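Local coordinates for protein peptide amidase (PDB 1M22) that probably hydrolyses amide bonds, acting as a peptide amidase of the amidase signature family, at residues T128-A134 against G164-S169; V310-N314 against E399-A404; E299-A303 against Y480-T484; E61-R65 against R118-V124; D110-V114 against V209-I214. All blocks are in the same frame, centred on the assembly; numbering follows the deposited sequence.

Contact 1 of 5, residues T128-A134 against G164-S169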
# COMPACT_ATOMS: atom_id res chain seq x y z
N THR A 128 -3.19 -11.25 1.82
CA THR A 128 -4.22 -10.69 0.97
C THR A 128 -3.91 -10.81 -0.52
O THR A 128 -2.75 -10.81 -0.95
CB THR A 128 -4.47 -9.20 1.29
OG1 THR A 128 -3.22 -8.50 1.31
CG2 THR A 128 -5.16 -9.07 2.64
N ASN A 129 -4.98 -10.93 -1.30
CA ASN A 129 -4.85 -11.06 -2.74
C ASN A 129 -4.30 -9.77 -3.35
O ASN A 129 -4.39 -8.69 -2.77
CB ASN A 129 -6.22 -11.40 -3.35
CG ASN A 129 -6.12 -11.85 -4.80
OD1 ASN A 129 -5.18 -12.54 -5.18
ND2 ASN A 129 -7.12 -11.49 -5.60
N LEU A 130 -3.73 -9.91 -4.54
CA LEU A 130 -3.14 -8.79 -5.25
C LEU A 130 -3.20 -9.07 -6.74
O LEU A 130 -3.38 -10.22 -7.15
CB LEU A 130 -1.67 -8.63 -4.86
CG LEU A 130 -0.74 -9.79 -5.26
CD1 LEU A 130 0.71 -9.32 -5.27
CD2 LEU A 130 -0.92 -10.96 -4.30
N SER A 131 -3.08 -8.02 -7.55
CA SER A 131 -3.02 -8.22 -8.99
C SER A 131 -1.80 -9.12 -9.13
O SER A 131 -0.75 -8.85 -8.54
CB SER A 131 -2.77 -6.88 -9.69
OG SER A 131 -3.79 -5.95 -9.36
N GLU A 132 -1.91 -10.21 -9.90
CA GLU A 132 -0.80 -11.15 -10.03
C GLU A 132 0.53 -10.48 -10.35
O GLU A 132 0.62 -9.62 -11.22
CB GLU A 132 -1.11 -12.21 -11.09
CG GLU A 132 -0.49 -13.55 -10.76
CD GLU A 132 -0.69 -14.58 -11.85
OE1 GLU A 132 0.05 -14.52 -12.85
OE2 GLU A 132 -1.59 -15.44 -11.70
N TRP A 133 1.57 -10.89 -9.62
CA TRP A 133 2.92 -10.35 -9.78
C TRP A 133 2.93 -8.83 -9.61
O TRP A 133 3.71 -8.12 -10.24
CB TRP A 133 3.51 -10.75 -11.14
CG TRP A 133 3.71 -12.24 -11.25
CD1 TRP A 133 2.97 -13.12 -11.98
CD2 TRP A 133 4.65 -13.03 -10.50
NE1 TRP A 133 3.38 -14.41 -11.73
CE2 TRP A 133 4.40 -14.38 -10.83
CE3 TRP A 133 5.67 -12.73 -9.59
CZ2 TRP A 133 5.14 -15.44 -10.27
CZ3 TRP A 133 6.40 -13.78 -9.03
CH2 TRP A 133 6.13 -15.12 -9.38
N ALA A 134 2.06 -8.35 -8.72
CA ALA A 134 1.93 -6.93 -8.42
C ALA A 134 1.67 -6.11 -9.67
O ALA A 134 2.14 -4.98 -9.82
CB ALA A 134 3.17 -6.43 -7.69
N GLY A 164 -5.47 -1.74 -7.60
CA GLY A 164 -4.36 -2.61 -7.21
C GLY A 164 -3.05 -1.84 -7.12
O GLY A 164 -3.08 -0.65 -7.42
N SER A 165 -1.90 -2.49 -6.93
CA SER A 165 -1.80 -3.90 -6.93
C SER A 165 -2.09 -4.48 -5.49
O SER A 165 -2.12 -5.68 -5.28
CB SER A 165 -0.63 -4.59 -7.51
OG SER A 165 0.55 -4.17 -6.85
N SER A 166 -2.28 -3.61 -4.51
CA SER A 166 -2.56 -4.02 -3.12
C SER A 166 -4.07 -4.08 -2.89
O SER A 166 -4.59 -3.51 -1.92
CB SER A 166 -1.95 -3.01 -2.14
OG SER A 166 -0.55 -2.85 -2.32
N SER A 167 -4.75 -4.80 -3.77
CA SER A 167 -6.20 -4.90 -3.75
C SER A 167 -6.80 -5.46 -2.46
O SER A 167 -7.63 -4.81 -1.83
CB SER A 167 -6.65 -5.76 -4.93
OG SER A 167 -5.91 -5.43 -6.10
N GLY A 168 -6.37 -6.66 -2.08
CA GLY A 168 -6.89 -7.29 -0.89
C GLY A 168 -6.62 -6.53 0.39
O GLY A 168 -7.45 -6.51 1.29
N SER A 169 -5.45 -5.92 0.49
CA SER A 169 -5.13 -5.18 1.70
C SER A 169 -6.06 -3.98 1.88
O SER A 169 -6.53 -3.72 2.98
CB SER A 169 -3.67 -4.73 1.69
OG SER A 169 -2.82 -5.83 1.97
O HOH W 1 -3.15 -6.77 -1.16
O HOH W 2 2.67 -3.03 -8.02
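Thr128 packs on Gly168 and Ser169 at the catalytic core of the amidase signature fold, whose Ser-cisSer-Lys triad here is Ser189, Ser165 and Lys86. At the end of strand 123-128 its CB lies 3.5 Å from Gly168 C, and its OG1 is 2.8 Å from Ser169 OG, which also bonds to Ile182 O. Asn129 then turns its carbonyl to the first turn of helix 167-174: Gly168 N donates to Asn129 O over 2.9 Å from above the carbonyl plane, and a water bonded to the same oxygen accepts from Ser169 N. Gly168, without a side chain, lies with its backbone directly against Thr128 CB. Leu130 CB comes to 3.0 Å from Ser165 O, and Ser131 N adds a weak bond of 3.4 Å to that oxygen. The Ser131 hydroxyl goes to Gly144 N, while its CB meets Ser165 CB. Ser165 follows a cis peptide, and its OG, between backbone N and carbonyl carbon (chi1 60°), hydrogen-bonds to Ser189 OG and Lys86 NZ. Ala134 closes the segment beside that hydroxyl: a single water lies 2.7 Å from Ser165 OG and donates to Ala134 O.

Contact 2 of 5, residues V310-N314 against E399-A404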
# COMPACT_ATOMS: atom_id res chain seq x y z
N VAL A 310 -0.63 25.16 -8.25
CA VAL A 310 0.68 25.01 -8.88
C VAL A 310 0.69 23.86 -9.87
O VAL A 310 -0.16 22.97 -9.82
CB VAL A 310 1.79 24.77 -7.83
CG1 VAL A 310 1.80 25.89 -6.80
CG2 VAL A 310 1.59 23.42 -7.16
N GLU A 311 1.65 23.89 -10.78
CA GLU A 311 1.79 22.84 -11.78
C GLU A 311 3.09 22.09 -11.48
O GLU A 311 4.11 22.71 -11.15
CB GLU A 311 1.85 23.42 -13.19
CG GLU A 311 0.56 24.09 -13.63
CD GLU A 311 0.63 24.57 -15.07
OE1 GLU A 311 1.49 25.42 -15.38
OE2 GLU A 311 -0.18 24.10 -15.89
N LEU A 312 3.04 20.77 -11.57
CA LEU A 312 4.22 19.95 -11.31
C LEU A 312 5.12 19.96 -12.54
O LEU A 312 4.72 19.51 -13.61
CB LEU A 312 3.80 18.51 -10.99
CG LEU A 312 4.92 17.54 -10.63
CD1 LEU A 312 5.56 17.97 -9.32
CD2 LEU A 312 4.36 16.13 -10.51
N PRO A 313 6.35 20.48 -12.40
CA PRO A 313 7.27 20.50 -13.54
C PRO A 313 7.58 19.08 -14.00
O PRO A 313 7.74 18.18 -13.18
CB PRO A 313 8.50 21.21 -12.97
CG PRO A 313 7.92 22.10 -11.90
CD PRO A 313 6.93 21.18 -11.24
N ASN A 314 7.66 18.90 -15.31
CA ASN A 314 7.97 17.60 -15.91
C ASN A 314 6.92 16.51 -15.70
O ASN A 314 7.22 15.32 -15.83
CB ASN A 314 9.32 17.09 -15.39
CG ASN A 314 10.48 17.93 -15.88
OD1 ASN A 314 10.65 18.13 -17.08
ND2 ASN A 314 11.29 18.42 -14.95
N GLU A 399 13.87 17.71 -10.17
CA GLU A 399 13.29 18.60 -11.16
C GLU A 399 11.78 18.47 -11.29
O GLU A 399 11.17 19.06 -12.19
CB GLU A 399 13.98 18.35 -12.51
CG GLU A 399 15.43 18.84 -12.53
CD GLU A 399 16.21 18.34 -13.73
OE1 GLU A 399 15.61 18.14 -14.81
OE2 GLU A 399 17.44 18.17 -13.60
N GLY A 400 11.18 17.70 -10.38
CA GLY A 400 9.74 17.51 -10.39
C GLY A 400 9.13 17.99 -9.09
O GLY A 400 8.86 19.18 -8.92
N ILE A 401 8.92 17.06 -8.16
CA ILE A 401 8.34 17.40 -6.87
C ILE A 401 9.15 18.48 -6.14
O ILE A 401 8.59 19.45 -5.64
CB ILE A 401 8.24 16.15 -5.96
CG1 ILE A 401 7.13 15.23 -6.47
CG2 ILE A 401 7.99 16.56 -4.51
CD1 ILE A 401 7.11 13.86 -5.81
N ASP A 402 10.47 18.33 -6.10
CA ASP A 402 11.30 19.31 -5.41
C ASP A 402 11.26 20.69 -6.05
O ASP A 402 11.31 21.70 -5.36
CB ASP A 402 12.74 18.82 -5.30
CG ASP A 402 12.87 17.58 -4.44
OD1 ASP A 402 12.13 17.46 -3.44
OD2 ASP A 402 13.73 16.73 -4.76
N ALA A 403 11.17 20.73 -7.38
CA ALA A 403 11.11 22.01 -8.08
C ALA A 403 9.82 22.74 -7.71
O ALA A 403 9.82 23.95 -7.50
CB ALA A 403 11.19 21.79 -9.58
N ALA A 404 8.71 22.00 -7.64
CA ALA A 404 7.43 22.60 -7.29
C ALA A 404 7.44 23.07 -5.84
O ALA A 404 6.95 24.15 -5.53
CB ALA A 404 6.30 21.59 -7.52
O HOH W 3 13.82 19.26 -16.01
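Asn314 and Glu399 reach across one another with amide and carboxylate planes 48° apart. Asn314 ND2 donates to the backbone, meeting Glu399 O at 2.8 Å from above the carbonyl plane. A water takes a second N-H of the same amide nitrogen at 2.9 Å; its link to Glu399 OE1 is suspiciously short and doubtful, whereas that oxygen has a salt bridge to Arg394. Next to this polar end Pro313 lies with its ring along the helix: CB faces Glu399 O, CG meets the Ala403 methyl at 4.0 Å, and CD meets that of Ala404 at 3.8 Å. Leu312 approaches from the buried side. Its CG is anti to the backbone N (chi1 -177°), which brings CD1 to 3.5 Å from Gly400 O and within 4.1 Å of Ala404 CB. Gly400, in a wider pi-type turn, lets its CA come to 3.5 Å from Pro313 O in a CA-H...O contact. The loop between strand 306-310, at one margin of the large sheet, and helix 319-340 is thereby laid against helix 383-407, with Leu413 of strand 412-416 beneath Leu312 and Ala404. Chemically the interface is graded: Leu312 and Ala404 make the buried part, and the Pro313 ring and the Asn314 amide lie at the more open end, where the amide is shared between a helix carbonyl and a water, consistent with Glu399 O being left accessible by the irregular turn.

Contact 3 of 5, residues E299-A303 against Y480-T484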
# COMPACT_ATOMS: atom_id res chain seq x y z
N GLU A 299 -11.02 23.33 3.70
CA GLU A 299 -10.72 22.75 5.01
C GLU A 299 -9.24 22.95 5.35
O GLU A 299 -8.91 23.27 6.49
CB GLU A 299 -11.05 21.25 5.03
CG GLU A 299 -12.54 20.90 4.88
CD GLU A 299 -13.40 21.39 6.04
OE1 GLU A 299 -12.90 21.51 7.18
OE2 GLU A 299 -14.60 21.65 5.81
N LEU A 300 -8.37 22.77 4.37
CA LEU A 300 -6.94 22.96 4.59
C LEU A 300 -6.65 24.40 5.00
O LEU A 300 -5.87 24.65 5.92
CB LEU A 300 -6.15 22.61 3.32
CG LEU A 300 -6.16 21.13 2.91
CD1 LEU A 300 -5.52 20.97 1.54
CD2 LEU A 300 -5.42 20.30 3.94
N ARG A 301 -7.27 25.35 4.31
CA ARG A 301 -7.08 26.77 4.62
C ARG A 301 -7.62 27.12 6.01
O ARG A 301 -6.96 27.83 6.77
CB ARG A 301 -7.76 27.64 3.57
CG ARG A 301 -7.06 27.61 2.22
CD ARG A 301 -7.74 28.53 1.22
NE ARG A 301 -7.02 28.57 -0.05
CZ ARG A 301 -7.51 28.15 -1.21
NH1 ARG A 301 -8.73 27.65 -1.27
NH2 ARG A 301 -6.77 28.21 -2.31
N ARG A 302 -8.81 26.64 6.33
CA ARG A 302 -9.42 26.92 7.63
C ARG A 302 -8.59 26.32 8.76
O ARG A 302 -8.65 26.79 9.90
CB ARG A 302 -10.85 26.36 7.67
CG ARG A 302 -11.82 27.07 6.74
CD ARG A 302 -12.03 28.52 7.15
NE ARG A 302 -12.95 29.22 6.26
CZ ARG A 302 -12.70 29.48 4.97
NH1 ARG A 302 -11.56 29.09 4.43
NH2 ARG A 302 -13.60 30.12 4.24
N ALA A 303 -7.82 25.29 8.45
CA ALA A 303 -6.97 24.63 9.43
C ALA A 303 -5.68 25.42 9.64
O ALA A 303 -4.86 25.08 10.50
CB ALA A 303 -6.65 23.21 8.99
N TYR A 480 -5.95 17.32 8.62
CA TYR A 480 -7.02 17.37 7.63
C TYR A 480 -8.11 16.36 7.97
O TYR A 480 -9.30 16.67 7.97
CB TYR A 480 -6.48 17.07 6.23
CG TYR A 480 -7.58 16.79 5.23
CD1 TYR A 480 -8.37 17.83 4.73
CD2 TYR A 480 -7.90 15.49 4.87
CE1 TYR A 480 -9.46 17.56 3.89
CE2 TYR A 480 -8.98 15.21 4.04
CZ TYR A 480 -9.76 16.25 3.56
OH TYR A 480 -10.85 15.97 2.76
N GLU A 481 -7.68 15.14 8.27
CA GLU A 481 -8.59 14.06 8.60
C GLU A 481 -9.46 14.36 9.82
O GLU A 481 -10.66 14.09 9.82
CB GLU A 481 -7.80 12.78 8.86
CG GLU A 481 -8.64 11.59 9.26
CD GLU A 481 -7.81 10.53 9.96
OE1 GLU A 481 -7.19 10.85 10.99
OE2 GLU A 481 -7.79 9.38 9.48
N GLN A 482 -8.85 14.92 10.85
CA GLN A 482 -9.59 15.21 12.07
C GLN A 482 -10.69 16.25 11.96
O GLN A 482 -11.62 16.24 12.75
CB GLN A 482 -8.61 15.57 13.19
CG GLN A 482 -7.76 14.39 13.64
CD GLN A 482 -8.61 13.19 14.02
OE1 GLN A 482 -8.62 12.17 13.33
NE2 GLN A 482 -9.32 13.30 15.13
N ARG A 483 -10.60 17.15 10.98
CA ARG A 483 -11.66 18.13 10.84
C ARG A 483 -12.67 17.75 9.76
O ARG A 483 -13.68 18.42 9.59
CB ARG A 483 -11.10 19.54 10.59
CG ARG A 483 -10.26 19.73 9.35
CD ARG A 483 -9.89 21.21 9.24
NE ARG A 483 -11.07 22.04 9.02
CZ ARG A 483 -11.33 23.20 9.64
NH1 ARG A 483 -10.49 23.69 10.53
NH2 ARG A 483 -12.44 23.86 9.34
N THR A 484 -12.40 16.65 9.05
CA THR A 484 -13.31 16.21 8.00
C THR A 484 -13.94 14.85 8.28
O THR A 484 -15.14 14.68 8.07
CB THR A 484 -12.59 16.15 6.64
OG1 THR A 484 -11.40 15.35 6.75
CG2 THR A 484 -12.22 17.55 6.17
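Two helices covering the sheet of the amidase fold, 289-302 and 470-484, meet near their C-terminal ends, and Glu299 and Arg483 join them by a salt bridge. Arg483 NE donates to Glu299 OE1 over 2.6 Å, nearly straight at 168°, with the oxygen in the guanidinium plane and met nearly along its C-O axis. Arg483 NH2 adds a weak bond to the same oxygen at 3.2 Å. The carboxylate and guanidinium planes nevertheless stand 42° apart, and Glu299 OE2 has a weak bond to Gln295. A bend at chi3 (-65°) lays the arginine along the last turn of helix 289-302, with Glu299 O, Arg302 CB and Ala303 N over one guanidinium face; Arg302 CB is 3.4 Å from Arg483 NH2. Beside this bridge, Thr484 CG2 packs against Glu299 CG at 3.6 Å, while Thr484 OG1 donates to Tyr480 O and lies above one face of the Tyr480 ring, toward its rim. Leu300 CD2 reaches Tyr480 CD1 at 3.9 Å, and the tyrosine continues onto Val449, Met451, Leu461 and Phe463 of the sheet. The pair thus belongs to the helical layers that cover the large mixed sheet of the amidase fold.

Contact 4 of 5, residues E61-R65 against R118-V124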
# COMPACT_ATOMS: atom_id res chain seq x y z
N GLU A 61 -0.92 -17.56 17.80
CA GLU A 61 -0.20 -16.31 18.01
C GLU A 61 -0.98 -15.39 18.95
O GLU A 61 -0.41 -14.84 19.89
CB GLU A 61 0.03 -15.61 16.66
CG GLU A 61 1.15 -16.22 15.83
CD GLU A 61 1.28 -15.60 14.44
OE1 GLU A 61 1.20 -14.35 14.32
OE2 GLU A 61 1.50 -16.35 13.47
N ALA A 62 -2.28 -15.25 18.71
CA ALA A 62 -3.11 -14.40 19.55
C ALA A 62 -3.10 -14.89 21.00
O ALA A 62 -2.99 -14.09 21.93
CB ALA A 62 -4.54 -14.38 19.01
N ALA A 63 -3.21 -16.21 21.18
CA ALA A 63 -3.22 -16.79 22.52
C ALA A 63 -1.89 -16.58 23.25
O ALA A 63 -1.87 -16.41 24.46
CB ALA A 63 -3.54 -18.28 22.43
N GLU A 64 -0.80 -16.59 22.50
CA GLU A 64 0.51 -16.38 23.10
C GLU A 64 0.64 -14.92 23.52
O GLU A 64 1.20 -14.62 24.57
CB GLU A 64 1.62 -16.76 22.11
CG GLU A 64 3.01 -16.87 22.74
CD GLU A 64 3.05 -17.85 23.90
OE1 GLU A 64 2.53 -18.98 23.75
OE2 GLU A 64 3.62 -17.50 24.96
N ARG A 65 0.12 -14.01 22.70
CA ARG A 65 0.19 -12.59 23.04
C ARG A 65 -0.63 -12.35 24.31
O ARG A 65 -0.25 -11.54 25.15
CB ARG A 65 -0.36 -11.71 21.91
CG ARG A 65 0.31 -11.86 20.53
CD ARG A 65 1.79 -11.48 20.43
NE ARG A 65 2.66 -12.50 20.93
CZ ARG A 65 3.39 -13.45 20.35
NH1 ARG A 65 3.50 -13.68 19.04
NH2 ARG A 65 4.03 -14.22 21.20
N ARG A 118 5.97 -8.93 14.15
CA ARG A 118 5.76 -9.99 15.13
C ARG A 118 6.47 -9.68 16.45
O ARG A 118 5.93 -9.95 17.52
CB ARG A 118 6.18 -11.34 14.56
CG ARG A 118 5.10 -11.93 13.65
CD ARG A 118 5.49 -13.25 13.01
NE ARG A 118 4.31 -14.00 12.60
CZ ARG A 118 4.25 -14.80 11.54
NH1 ARG A 118 5.32 -14.97 10.77
NH2 ARG A 118 3.13 -15.45 11.26
N ASP A 119 7.66 -9.09 16.37
CA ASP A 119 8.38 -8.74 17.59
C ASP A 119 7.59 -7.66 18.34
O ASP A 119 7.63 -7.60 19.57
CB ASP A 119 9.79 -8.22 17.26
CG ASP A 119 10.69 -9.30 16.70
OD1 ASP A 119 10.61 -10.45 17.18
OD2 ASP A 119 11.50 -9.00 15.79
N ALA A 120 6.88 -6.83 17.59
CA ALA A 120 6.06 -5.76 18.17
C ALA A 120 4.76 -6.32 18.76
O ALA A 120 3.97 -5.58 19.36
CB ALA A 120 5.74 -4.71 17.11
N GLY A 121 4.52 -7.61 18.56
CA GLY A 121 3.33 -8.24 19.11
C GLY A 121 2.12 -8.36 18.20
O GLY A 121 1.07 -8.82 18.63
N ALA A 122 2.26 -7.96 16.94
CA ALA A 122 1.14 -8.06 16.02
C ALA A 122 0.84 -9.52 15.69
O ALA A 122 1.72 -10.37 15.72
CB ALA A 122 1.43 -7.29 14.73
N VAL A 123 -0.43 -9.79 15.40
CA VAL A 123 -0.89 -11.13 15.06
C VAL A 123 -1.15 -11.15 13.55
O VAL A 123 -1.90 -10.33 13.04
CB VAL A 123 -2.20 -11.46 15.80
CG1 VAL A 123 -2.78 -12.78 15.28
CG2 VAL A 123 -1.94 -11.55 17.30
N VAL A 124 -0.52 -12.09 12.85
CA VAL A 124 -0.73 -12.18 11.41
C VAL A 124 -1.95 -13.05 11.12
O VAL A 124 -1.94 -14.25 11.40
CB VAL A 124 0.51 -12.78 10.70
CG1 VAL A 124 0.26 -12.89 9.20
CG2 VAL A 124 1.73 -11.91 10.98
O HOH W 4 3.35 -13.64 15.83
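Glu61 extends beyond CG (chi2 175°) and Arg118 is likewise extended from CG to NE, and the two chains meet at about a right angle, carboxylate and guanidinium planes 72° apart. Their salt bridge ties helix 58-70 to the helix-to-strand connection of the amidase alpha/beta fold, where helix 112-119 ends in a Schellman motif at Gly121 and leads into strand 123-128. Arg118 NH2 donates to Glu61 OE2 at 2.9 Å, with the oxygen tilted out of the guanidinium plane; Asn55 also bonds to OE2, and Arg118 NH1 is held by Asp110 and Ala92 O. The other carboxylate oxygen serves the strand: Val124 N points at Glu61 OE1 over 3.2 Å, nearly straight at 171°. Both donors come from the syn side but out of the carboxylate plane. A water also bridges OE1 and Arg118 NE, weakly at each end. Both oxygens of this buried acid are therefore engaged, an environment that would probably favour its charged form. Farther along the helix, Ala62 and Arg65 receive Val123, whose CG2 lies 3.8 Å from Ala62 CA and 3.9 Å from Arg65 CG. The arginine chain, bent at chi2 and chi3, slides past the valine in the opposite direction and continues to Glu68. Gly121 has the positive phi of the Schellman motif, and its carbonyl oxygen comes to 3.3 Å from Arg65 CD.

Contact 5 of 5, residues D110-V114 against V209-I214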
# COMPACT_ATOMS: atom_id res chain seq x y z
N ASP A 110 9.93 -15.44 7.25
CA ASP A 110 9.50 -14.05 7.43
C ASP A 110 10.38 -12.96 6.83
O ASP A 110 11.60 -12.97 6.99
CB ASP A 110 9.35 -13.72 8.92
CG ASP A 110 8.18 -14.43 9.57
OD1 ASP A 110 7.48 -15.19 8.89
OD2 ASP A 110 7.97 -14.22 10.79
N ALA A 111 9.74 -12.00 6.17
CA ALA A 111 10.43 -10.85 5.60
C ALA A 111 10.85 -10.00 6.81
O ALA A 111 10.27 -10.12 7.89
CB ALA A 111 9.49 -10.06 4.72
N TYR A 112 11.84 -9.13 6.62
CA TYR A 112 12.30 -8.29 7.71
C TYR A 112 11.17 -7.52 8.40
O TYR A 112 11.06 -7.54 9.62
CB TYR A 112 13.35 -7.30 7.21
CG TYR A 112 13.98 -6.49 8.33
CD1 TYR A 112 14.92 -7.06 9.18
CD2 TYR A 112 13.59 -5.17 8.57
CE1 TYR A 112 15.46 -6.34 10.24
CE2 TYR A 112 14.12 -4.44 9.63
CZ TYR A 112 15.05 -5.04 10.46
OH TYR A 112 15.57 -4.34 11.52
N LEU A 113 10.32 -6.86 7.62
CA LEU A 113 9.24 -6.08 8.23
C LEU A 113 8.25 -6.96 8.98
O LEU A 113 7.60 -6.50 9.93
CB LEU A 113 8.53 -5.22 7.18
CG LEU A 113 7.64 -5.87 6.12
CD1 LEU A 113 6.25 -6.12 6.68
CD2 LEU A 113 7.55 -4.93 4.93
N VAL A 114 8.12 -8.22 8.58
CA VAL A 114 7.21 -9.13 9.26
C VAL A 114 7.83 -9.52 10.60
O VAL A 114 7.12 -9.65 11.60
CB VAL A 114 6.92 -10.39 8.40
CG1 VAL A 114 6.11 -11.39 9.20
CG2 VAL A 114 6.17 -9.98 7.15
N VAL A 209 11.57 1.65 4.91
CA VAL A 209 11.15 0.31 5.28
C VAL A 209 11.85 -0.72 4.39
O VAL A 209 11.83 -0.61 3.16
CB VAL A 209 9.62 0.15 5.13
CG1 VAL A 209 9.19 -1.26 5.54
CG2 VAL A 209 8.90 1.20 5.96
N SER A 210 12.45 -1.73 5.01
CA SER A 210 13.16 -2.75 4.25
C SER A 210 12.30 -3.49 3.24
O SER A 210 11.15 -3.84 3.52
CB SER A 210 13.78 -3.77 5.20
OG SER A 210 14.47 -4.77 4.47
N ARG A 211 12.87 -3.74 2.06
CA ARG A 211 12.18 -4.50 1.02
C ARG A 211 12.64 -5.96 1.06
O ARG A 211 12.25 -6.76 0.20
CB ARG A 211 12.46 -3.93 -0.38
CG ARG A 211 11.70 -2.65 -0.74
CD ARG A 211 12.36 -1.40 -0.17
NE ARG A 211 13.75 -1.29 -0.61
CZ ARG A 211 14.14 -0.93 -1.83
NH1 ARG A 211 13.24 -0.63 -2.76
NH2 ARG A 211 15.43 -0.91 -2.14
N ASP A 212 13.46 -6.32 2.03
CA ASP A 212 13.92 -7.70 2.07
C ASP A 212 12.75 -8.65 2.34
O ASP A 212 11.87 -8.37 3.15
CB ASP A 212 15.01 -7.90 3.13
CG ASP A 212 15.87 -9.13 2.85
OD1 ASP A 212 16.42 -9.24 1.74
OD2 ASP A 212 15.98 -9.99 3.75
N GLY A 213 12.74 -9.77 1.62
CA GLY A 213 11.67 -10.73 1.80
C GLY A 213 10.39 -10.40 1.06
O GLY A 213 9.34 -10.96 1.36
N ILE A 214 10.47 -9.50 0.08
CA ILE A 214 9.30 -9.13 -0.71
C ILE A 214 9.56 -9.43 -2.18
O ILE A 214 10.60 -9.06 -2.71
CB ILE A 214 8.97 -7.62 -0.57
CG1 ILE A 214 8.77 -7.26 0.90
CG2 ILE A 214 7.72 -7.29 -1.38
CD1 ILE A 214 8.48 -5.78 1.14
O HOH W 5 10.88 -6.42 4.80
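A single water joins Ala111-Leu113 to the Ser210-Asp212 turn where no direct hydrogen bond crosses: it accepts from Leu113 N at 2.9 Å and donates to Ser210 O and, at 2.7 Å, to Asp212 O. The water thus receives an amide of the first helical turn and returns both its protons to carbonyls of the facing loop. Ala111 holds the N-cap position of helix 112-119, and its methyl lies against the turn, 3.3 Å from Asp212 O. The CA atoms of Ala111 and Gly213 approach to 4.0 Å; the positive phi of this glycine belongs to the type II beta turn from Arg211 to Ile214. Tyr112, its CG anti to the backbone N (chi1 -174°), brings CD2 to 3.7 Å from Ser210 CB, and the Tyr112 side chain also touches Asp245. Ser210 OG is turned to the turn itself: Asp212 N donates to it over 3.1 Å, which makes an ST turn, and Asp245 OD2 is its outside partner. Leu113 meets the apolar part of the loop. Its CD2 lies 4.0 Å from Ile214 CD1, with the two side chains crossing at about a right angle, and touches Val209 CG1; Ala224 of strand 223-228 backs Leu113 and Ile214. Asn90 makes backbone bonds to both Ala111 and Gly213. The whole is a helix N-terminus docked on overlapping ST and type II beta turns, in the loop joining strands 200-203 and 223-228.

Contact 1 holds Ser165 of the catalytic centre, whose side chain is about 3 Å from those of Ser189 and Lys86. Contacts 4 and 5 share helix 112-119: they touch through the salt bridge from Arg118 NH1 to Asp110 OD2, 2.8 Å, although their centres are 17 Å apart. Contact 4 runs on through strand 123-128 into contact 1. The centre of contact 5 is 17 Å from that of contact 1, against 24 Å for contact 4; nearest atoms of contacts 1 and 5 are about 8 Å apart, and the Ile214 side chain is about 7 Å from that of Lys86. Contacts 2 and 3 lie toward the other half of the sheet, their centres 30 and 31 Å from that of contact 1 and 24 Å from each other.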